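Local coordinates for intimin (Escherichia coli, PDB 6TPL), which is an outer-membrane adhesin whose Ig-like passenger domains probably hold its receptor-binding end away from the bacterial surface, at residues 100-112 and 124-137. Sequence-based numbering, arbitrary orientation.
Sequences DQTKASITEIKAD and ITYTVKVMKGDKPV
Ser105 and Met131 exchange both of their backbone hydrogen bonds, as do Lys110 and Thr127, pairing strand 105-111 antiparallel with strand 124-132. Between these pairs the register slips by one residue at Thr107, a beta bulge: Thr107 N donates to Lys129 O at 2.8 Å, whereas Lys129 N turns to Glu108 O at 3.1 Å. Beyond the paired strands, Gly133 N, in the type I' turn Lys132-Lys135, donates to Gln101 O.

At the other end Asp112 holds Thr125 by two hydrogen bonds. Its N donates to Thr125 O, and its OD2 accepts from Thr125 N at 2.8 Å, the donor standing 53° out of the carboxylate plane. A water links Asp112 OD1 to Thr125 OG1.

On the inward face, Ile106 lays CG2 against Val128 CG1 at 3.6 Å, the two side chains crossing nearly at right angles, and Ile109 CG1 meets the other branch, Val128 CG2. Ile106 and Ile109 also touch Ala180 of strand 174-181. With an alanine at Ile106, CG1, CG2 and CD1 are gone, which would probably leave Val128 CG1 without the branches packed on it and thin the contact with Ala180, opening a gap between the sheets. Further along, Ala111 CB rests 3.9 Å from Tyr126 CE2.

On the outer face Glu108 CG, set between its backbone N and carbonyl carbon (chi1 42°), presses on Lys129 CB at 3.4 Å. The carboxylate reaches Lys129 NZ through one water and Thr127 O through another, while OE2 is also hydrogen-bonded to Thr14 OG1 of the preceding domain. At the bulge, Met131 CG lies 3.5 Å from Thr107 OG1.

Strand 163-169 continues the sheet beyond 124-132, and 174-181 belongs to the facing sheet: the beta sandwich of a bacterial Ig-like domain, with Glu108 at its interdomain junction.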
ATOM      1  N   ASP A 100       2.194  15.802  -4.521  1.00 15.58           N
ATOM      2  CA  ASP A 100       2.526  17.216  -4.642  1.00 17.37           C
ATOM      3  C   ASP A 100       2.253  17.868  -3.292  1.00 16.31           C
ATOM      4  O   ASP A 100       1.096  17.993  -2.880  1.00 15.90           O
ATOM      5  CB  ASP A 100       1.703  17.865  -5.750  1.00 19.39           C
ATOM      6  CG  ASP A 100       2.021  19.339  -5.931  1.00 19.67           C
ATOM      7  OD1 ASP A 100       2.546  19.965  -4.985  1.00 19.50           O
ATOM      8  OD2 ASP A 100       1.742  19.878  -7.018  1.00 20.15           O
ATOM      9  N   GLN A 101       3.315  18.280  -2.599  1.00 19.21           N
ATOM     10  CA  GLN A 101       3.163  18.796  -1.245  1.00 21.18           C
ATOM     11  C   GLN A 101       2.301  20.050  -1.196  1.00 25.26           C
ATOM     12  O   GLN A 101       1.787  20.388  -0.126  1.00 24.82           O
ATOM     13  CB  GLN A 101       4.534  19.093  -0.641  1.00 25.90           C
ATOM     14  CG  GLN A 101       5.303  20.171  -1.387  1.00 33.91           C
ATOM     15  CD  GLN A 101       6.741  20.296  -0.930  1.00 39.58           C
ATOM     16  OE1 GLN A 101       7.669  20.177  -1.729  1.00 40.55           O
ATOM     17  NE2 GLN A 101       6.932  20.546   0.358  1.00 40.21           N
ATOM     18  N   THR A 102       2.136  20.755  -2.317  1.00 22.75           N
ATOM     19  CA  THR A 102       1.357  21.984  -2.281  1.00 21.48           C
ATOM     20  C   THR A 102      -0.143  21.734  -2.366  1.00 21.38           C
ATOM     21  O   THR A 102      -0.915  22.683  -2.194  1.00 23.61           O
ATOM     22  CB  THR A 102       1.757  22.933  -3.418  1.00 22.49           C
ATOM     23  OG1 THR A 102       1.366  22.371  -4.677  1.00 19.87           O
ATOM     24  CG2 THR A 102       3.255  23.195  -3.402  1.00 25.89           C
ATOM     25  N   LYS A 103      -0.577  20.501  -2.619  1.00 19.66           N
ATOM     26  CA  LYS A 103      -1.984  20.210  -2.859  1.00 21.19           C
ATOM     27  C   LYS A 103      -2.498  19.159  -1.884  1.00 19.70           C
ATOM     28  O   LYS A 103      -1.823  18.161  -1.617  1.00 15.05           O
ATOM     29  CB  LYS A 103      -2.208  19.717  -4.296  1.00 24.22           C
ATOM     30  CG  LYS A 103      -1.812  20.705  -5.373  1.00 26.48           C
ATOM     31  CD  LYS A 103      -1.816  20.051  -6.747  1.00 25.80           C
ATOM     32  CE  LYS A 103      -3.226  19.790  -7.253  1.00 24.10           C
ATOM     33  NZ  LYS A 103      -3.205  19.122  -8.588  1.00 23.63           N
ATOM     34  N   ALA A 104      -3.709  19.387  -1.366  1.00 15.19           N
ATOM     35  CA  ALA A 104      -4.388  18.407  -0.524  1.00 14.42           C
ATOM     36  C   ALA A 104      -4.516  17.087  -1.276  1.00 13.89           C
ATOM     37  O   ALA A 104      -5.268  16.990  -2.251  1.00 13.82           O
ATOM     38  CB  ALA A 104      -5.765  18.922  -0.084  1.00 15.38           C
ATOM     39  N   SER A 105      -3.771  16.067  -0.843  1.00 13.42           N
ATOM     40  CA  SER A 105      -3.702  14.797  -1.549  1.00 13.02           C
ATOM     41  C   SER A 105      -3.860  13.643  -0.569  1.00 12.46           C
ATOM     42  O   SER A 105      -3.422  13.721   0.581  1.00 12.48           O
ATOM     43  CB  SER A 105      -2.360  14.632  -2.297  1.00 13.38           C
ATOM     44  OG  SER A 105      -1.993  15.806  -2.998  1.00 14.04           O
ATOM     45  N   ILE A 106      -4.477  12.562  -1.041  1.00 12.14           N
ATOM     46  CA  ILE A 106      -4.472  11.321  -0.279  1.00 12.64           C
ATOM     47  C   ILE A 106      -3.037  10.825  -0.150  1.00 12.03           C
ATOM     48  O   ILE A 106      -2.305  10.721  -1.142  1.00 12.07           O
ATOM     49  CB  ILE A 106      -5.348  10.257  -0.951  1.00 11.32           C
ATOM     50  CG1 ILE A 106      -6.813  10.673  -0.918  1.00 11.19           C
ATOM     51  CG2 ILE A 106      -5.174   8.924  -0.244  1.00 10.96           C
ATOM     52  CD1 ILE A 106      -7.731   9.798  -1.750  1.00 11.30           C
ATOM     53  N   THR A 107      -2.626  10.521   1.079  1.00 11.83           N
ATOM     54  CA  THR A 107      -1.295   9.985   1.335  1.00 11.97           C
ATOM     55  C   THR A 107      -1.305   8.519   1.723  1.00 12.58           C
ATOM     56  O   THR A 107      -0.258   7.868   1.633  1.00 11.69           O
ATOM     57  CB  THR A 107      -0.593  10.784   2.445  1.00 12.30           C
ATOM     58  OG1 THR A 107      -1.380  10.741   3.638  1.00 12.40           O
ATOM     59  CG2 THR A 107      -0.381  12.226   2.009  1.00 14.29           C
ATOM     60  N   GLU A 108      -2.447   7.982   2.143  1.00 11.74           N
ATOM     61  CA  GLU A 108      -2.512   6.568   2.470  1.00 15.81           C
ATOM     62  C   GLU A 108      -3.953   6.079   2.422  1.00 11.57           C
ATOM     63  O   GLU A 108      -4.906   6.853   2.551  1.00 10.52           O
ATOM     64  CB  GLU A 108      -1.897   6.294   3.847  1.00 16.76           C
ATOM     65  CG  GLU A 108      -2.265   7.305   4.936  1.00 19.23           C
ATOM     66  CD  GLU A 108      -1.758   6.889   6.314  1.00 17.28           C
ATOM     67  OE1 GLU A 108      -2.567   6.356   7.099  1.00 12.52           O
ATOM     68  OE2 GLU A 108      -0.556   7.077   6.577  1.00 18.79           O
ATOM     69  N   ILE A 109      -4.084   4.769   2.229  1.00 10.33           N
ATOM     70  CA  ILE A 109      -5.361   4.069   2.254  1.00 10.07           C
ATOM     71  C   ILE A 109      -5.059   2.693   2.838  1.00 10.00           C
ATOM     72  O   ILE A 109      -4.182   1.978   2.341  1.00 10.08           O
ATOM     73  CB  ILE A 109      -6.001   3.998   0.854  1.00 10.03           C
ATOM     74  CG1 ILE A 109      -7.317   3.237   0.924  1.00  9.82           C
ATOM     75  CG2 ILE A 109      -5.049   3.363  -0.126  1.00 10.16           C
ATOM     76  CD1 ILE A 109      -8.247   3.512  -0.231  1.00 11.54           C
ATOM     77  N   LYS A 110      -5.731   2.339   3.931  1.00 11.24           N
ATOM     78  CA  LYS A 110      -5.475   1.098   4.649  1.00  9.97           C
ATOM     79  C   LYS A 110      -6.788   0.366   4.890  1.00  9.86           C
ATOM     80  O   LYS A 110      -7.819   0.998   5.136  1.00 10.15           O
ATOM     81  CB  LYS A 110      -4.777   1.367   5.990  1.00 11.17           C
ATOM     82  CG  LYS A 110      -3.406   2.022   5.878  1.00 15.73           C
ATOM     83  CD  LYS A 110      -2.844   2.314   7.263  1.00 20.30           C
ATOM     84  CE  LYS A 110      -1.490   2.999   7.210  1.00 24.43           C
ATOM     85  NZ  LYS A 110      -0.953   3.242   8.581  1.00 27.72           N
ATOM     86  N   ALA A 111      -6.742  -0.964   4.803  1.00  9.68           N
ATOM     87  CA  ALA A 111      -7.853  -1.835   5.164  1.00  9.67           C
ATOM     88  C   ALA A 111      -7.487  -2.563   6.451  1.00 10.75           C
ATOM     89  O   ALA A 111      -6.347  -3.013   6.610  1.00 12.05           O
ATOM     90  CB  ALA A 111      -8.154  -2.829   4.038  1.00  9.68           C
ATOM     91  N   ASP A 112      -8.434  -2.646   7.389  1.00  9.91           N
ATOM     92  CA  ASP A 112      -8.111  -3.275   8.665  1.00 10.15           C
ATOM     93  C   ASP A 112      -7.940  -4.787   8.532  1.00 10.33           C
ATOM     94  O   ASP A 112      -7.230  -5.388   9.343  1.00 10.56           O
ATOM     95  CB  ASP A 112      -9.169  -2.902   9.716  1.00 10.25           C
ATOM     96  CG  ASP A 112     -10.540  -3.489   9.437  1.00 10.27           C
ATOM     97  OD1 ASP A 112     -11.270  -3.758  10.423  1.00 10.86           O
ATOM     98  OD2 ASP A 112     -10.897  -3.686   8.260  1.00 10.12           O
ATOM     99  N   ILE A 124     -15.352  -4.610   6.427  1.00 10.42           N
ATOM    100  CA  ILE A 124     -13.955  -4.217   6.287  1.00  9.89           C
ATOM    101  C   ILE A 124     -13.885  -2.699   6.318  1.00 12.48           C
ATOM    102  O   ILE A 124     -14.631  -2.020   5.604  1.00 11.41           O
ATOM    103  CB  ILE A 124     -13.344  -4.779   4.993  1.00  9.32           C
ATOM    104  CG1 ILE A 124     -13.190  -6.301   5.121  1.00  9.71           C
ATOM    105  CG2 ILE A 124     -11.996  -4.126   4.730  1.00  9.05           C
ATOM    106  CD1 ILE A 124     -12.823  -7.005   3.848  1.00  9.83           C
ATOM    107  N   THR A 125     -13.001  -2.166   7.152  1.00 13.00           N
ATOM    108  CA  THR A 125     -12.902  -0.731   7.370  1.00 13.49           C
ATOM    109  C   THR A 125     -11.717  -0.181   6.583  1.00 11.09           C
ATOM    110  O   THR A 125     -10.602  -0.705   6.680  1.00 13.24           O
ATOM    111  CB  THR A 125     -12.747  -0.407   8.858  1.00 10.97           C
ATOM    112  OG1 THR A 125     -13.837  -0.968   9.595  1.00 11.65           O
ATOM    113  CG2 THR A 125     -12.717   1.108   9.068  1.00 17.61           C
ATOM    114  N   TYR A 126     -11.971   0.860   5.795  1.00 10.59           N
ATOM    115  CA  TYR A 126     -10.947   1.544   5.017  1.00  8.85           C
ATOM    116  C   TYR A 126     -10.732   2.928   5.603  1.00  9.21           C
ATOM    117  O   TYR A 126     -11.702   3.645   5.866  1.00 12.84           O
ATOM    118  CB  TYR A 126     -11.351   1.675   3.549  1.00  8.39           C
ATOM    119  CG  TYR A 126     -11.465   0.367   2.816  1.00 11.91           C
ATOM    120  CD1 TYR A 126     -12.607  -0.413   2.923  1.00  8.59           C
ATOM    121  CD2 TYR A 126     -10.435  -0.082   2.011  1.00 10.98           C
ATOM    122  CE1 TYR A 126     -12.718  -1.610   2.255  1.00  8.72           C
ATOM    123  CE2 TYR A 126     -10.530  -1.277   1.336  1.00  9.38           C
ATOM    124  CZ  TYR A 126     -11.676  -2.041   1.461  1.00 10.80           C
ATOM    125  OH  TYR A 126     -11.786  -3.234   0.794  1.00 11.04           O
ATOM    126  N   THR A 127      -9.470   3.311   5.775  1.00 10.28           N
ATOM    127  CA  THR A 127      -9.112   4.601   6.350  1.00  9.86           C
ATOM    128  C   THR A 127      -8.148   5.305   5.406  1.00 11.67           C
ATOM    129  O   THR A 127      -7.073   4.779   5.101  1.00 11.20           O
ATOM    130  CB  THR A 127      -8.491   4.429   7.738  1.00 11.03           C
ATOM    131  OG1 THR A 127      -9.412   3.739   8.600  1.00 11.00           O
ATOM    132  CG2 THR A 127      -8.146   5.779   8.351  1.00 13.15           C
ATOM    133  N   VAL A 128      -8.545   6.485   4.941  1.00 11.28           N
ATOM    134  CA  VAL A 128      -7.735   7.318   4.061  1.00 10.10           C
ATOM    135  C   VAL A 128      -7.260   8.524   4.857  1.00 13.17           C
ATOM    136  O   VAL A 128      -7.968   9.026   5.737  1.00 15.27           O
ATOM    137  CB  VAL A 128      -8.532   7.765   2.819  1.00  9.69           C
ATOM    138  CG1 VAL A 128      -7.849   8.940   2.152  1.00 16.07           C
ATOM    139  CG2 VAL A 128      -8.700   6.604   1.858  1.00 10.39           C
ATOM    140  N   LYS A 129      -6.051   8.984   4.548  1.00 10.80           N
ATOM    141  CA  LYS A 129      -5.508  10.207   5.121  1.00 11.56           C
ATOM    142  C   LYS A 129      -5.216  11.194   4.001  1.00 11.71           C
ATOM    143  O   LYS A 129      -4.747  10.807   2.926  1.00 11.48           O
ATOM    144  CB  LYS A 129      -4.235   9.938   5.925  1.00 12.20           C
ATOM    145  CG  LYS A 129      -3.880  11.053   6.895  1.00 13.17           C
ATOM    146  CD  LYS A 129      -2.560  10.777   7.591  1.00 14.03           C
ATOM    147  CE  LYS A 129      -2.297  11.767   8.713  1.00 16.00           C
ATOM    148  NZ  LYS A 129      -1.028  11.445   9.430  1.00 20.29           N
ATOM    149  N   VAL A 130      -5.500  12.467   4.258  1.00 12.27           N
ATOM    150  CA  VAL A 130      -5.260  13.548   3.311  1.00 12.67           C
ATOM    151  C   VAL A 130      -4.320  14.548   3.965  1.00 13.61           C
ATOM    152  O   VAL A 130      -4.535  14.945   5.115  1.00 14.07           O
ATOM    153  CB  VAL A 130      -6.573  14.236   2.895  1.00 12.72           C
ATOM    154  CG1 VAL A 130      -6.280  15.369   1.935  1.00 13.38           C
ATOM    155  CG2 VAL A 130      -7.520  13.230   2.276  1.00 13.46           C
ATOM    156  N   MET A 131      -3.300  14.978   3.225  1.00 14.06           N
ATOM    157  CA  MET A 131      -2.319  15.907   3.762  1.00 15.10           C
ATOM    158  C   MET A 131      -1.958  16.964   2.726  1.00 15.75           C
ATOM    159  O   MET A 131      -2.135  16.781   1.520  1.00 15.49           O
ATOM    160  CB  MET A 131      -1.051  15.174   4.225  1.00 15.88           C
ATOM    161  CG  MET A 131      -1.331  13.971   5.103  1.00 14.89           C
ATOM    162  SD  MET A 131       0.172  13.258   5.815  1.00 15.72           S
ATOM    163  CE  MET A 131       0.599  14.478   7.054  1.00 17.09           C
ATOM    164  N   LYS A 132      -1.461  18.090   3.234  1.00 16.78           N
ATOM    165  CA  LYS A 132      -0.946  19.192   2.431  1.00 17.72           C
ATOM    166  C   LYS A 132       0.151  19.838   3.261  1.00 18.85           C
ATOM    167  O   LYS A 132      -0.046  20.083   4.455  1.00 19.14           O
ATOM    168  CB  LYS A 132      -2.044  20.206   2.091  1.00 18.79           C
ATOM    169  CG  LYS A 132      -1.567  21.389   1.255  1.00 26.61           C
ATOM    170  CD  LYS A 132      -2.747  22.248   0.807  1.00 35.13           C
ATOM    171  CE  LYS A 132      -3.642  22.625   1.983  1.00 44.43           C
ATOM    172  NZ  LYS A 132      -4.755  23.535   1.596  1.00 51.10           N
ATOM    173  N   GLY A 133       1.306  20.075   2.650  1.00 22.53           N
ATOM    174  CA  GLY A 133       2.435  20.593   3.404  1.00 21.19           C
ATOM    175  C   GLY A 133       2.886  19.679   4.521  1.00 23.47           C
ATOM    176  O   GLY A 133       3.414  20.153   5.534  1.00 21.81           O
ATOM    177  N   ASP A 134       2.693  18.370   4.357  1.00 26.18           N
ATOM    178  CA  ASP A 134       3.037  17.359   5.354  1.00 31.43           C
ATOM    179  C   ASP A 134       2.208  17.494   6.624  1.00 29.70           C
ATOM    180  O   ASP A 134       2.574  16.949   7.671  1.00 20.08           O
ATOM    181  CB  ASP A 134       4.530  17.398   5.695  1.00 35.34           C
ATOM    182  CG  ASP A 134       5.300  16.266   5.046  1.00 36.04           C
ATOM    183  OD1 ASP A 134       6.109  16.532   4.132  1.00 36.42           O
ATOM    184  OD2 ASP A 134       5.085  15.102   5.443  1.00 33.74           O
ATOM    185  N   LYS A 135       1.092  18.209   6.549  1.00 19.22           N
ATOM    186  CA  LYS A 135       0.152  18.301   7.650  1.00 19.20           C
ATOM    187  C   LYS A 135      -1.193  17.719   7.237  1.00 17.89           C
ATOM    188  O   LYS A 135      -1.558  17.777   6.059  1.00 17.26           O
ATOM    189  CB  LYS A 135      -0.036  19.758   8.088  1.00 21.63           C
ATOM    190  CG  LYS A 135       1.236  20.423   8.585  1.00 24.13           C
ATOM    191  CD  LYS A 135       1.009  21.904   8.832  1.00 24.17           C
ATOM    192  CE  LYS A 135       2.299  22.602   9.202  1.00 24.50           C
ATOM    193  NZ  LYS A 135       2.173  24.077   9.102  1.00 25.57           N
ATOM    194  N   PRO A 136      -1.961  17.163   8.173  1.00 17.66           N
ATOM    195  CA  PRO A 136      -3.282  16.638   7.813  1.00 16.60           C
ATOM    196  C   PRO A 136      -4.248  17.751   7.428  1.00 16.80           C
ATOM    197  O   PRO A 136      -4.177  18.875   7.932  1.00 17.85           O
ATOM    198  CB  PRO A 136      -3.742  15.915   9.086  1.00 36.35           C
ATOM    199  CG  PRO A 136      -3.029  16.641  10.207  1.00 38.98           C
ATOM    200  CD  PRO A 136      -1.697  17.082   9.626  1.00 39.10           C
ATOM    201  N   VAL A 137      -5.160  17.428   6.515  1.00 15.98           N
ATOM    202  CA  VAL A 137      -6.162  18.370   6.028  1.00 17.13           C
ATOM    203  C   VAL A 137      -7.521  17.934   6.555  1.00 18.26           C
ATOM    204  O   VAL A 137      -7.946  16.794   6.329  1.00 16.16           O
ATOM    205  CB  VAL A 137      -6.176  18.443   4.493  1.00 18.44           C
ATOM    206  CG1 VAL A 137      -7.223  19.448   4.034  1.00 19.21           C
ATOM    207  CG2 VAL A 137      -4.801  18.805   3.950  1.00 23.23           C
TER
HETATM  208  O   HOH W   1      -5.064   5.519   7.071  1.00 22.35           O
HETATM  209  O   HOH W   2      -1.043   8.247   9.542  1.00 24.55           O
HETATM  210  O   HOH W   3     -13.888  -3.617  10.225  1.00  9.68           O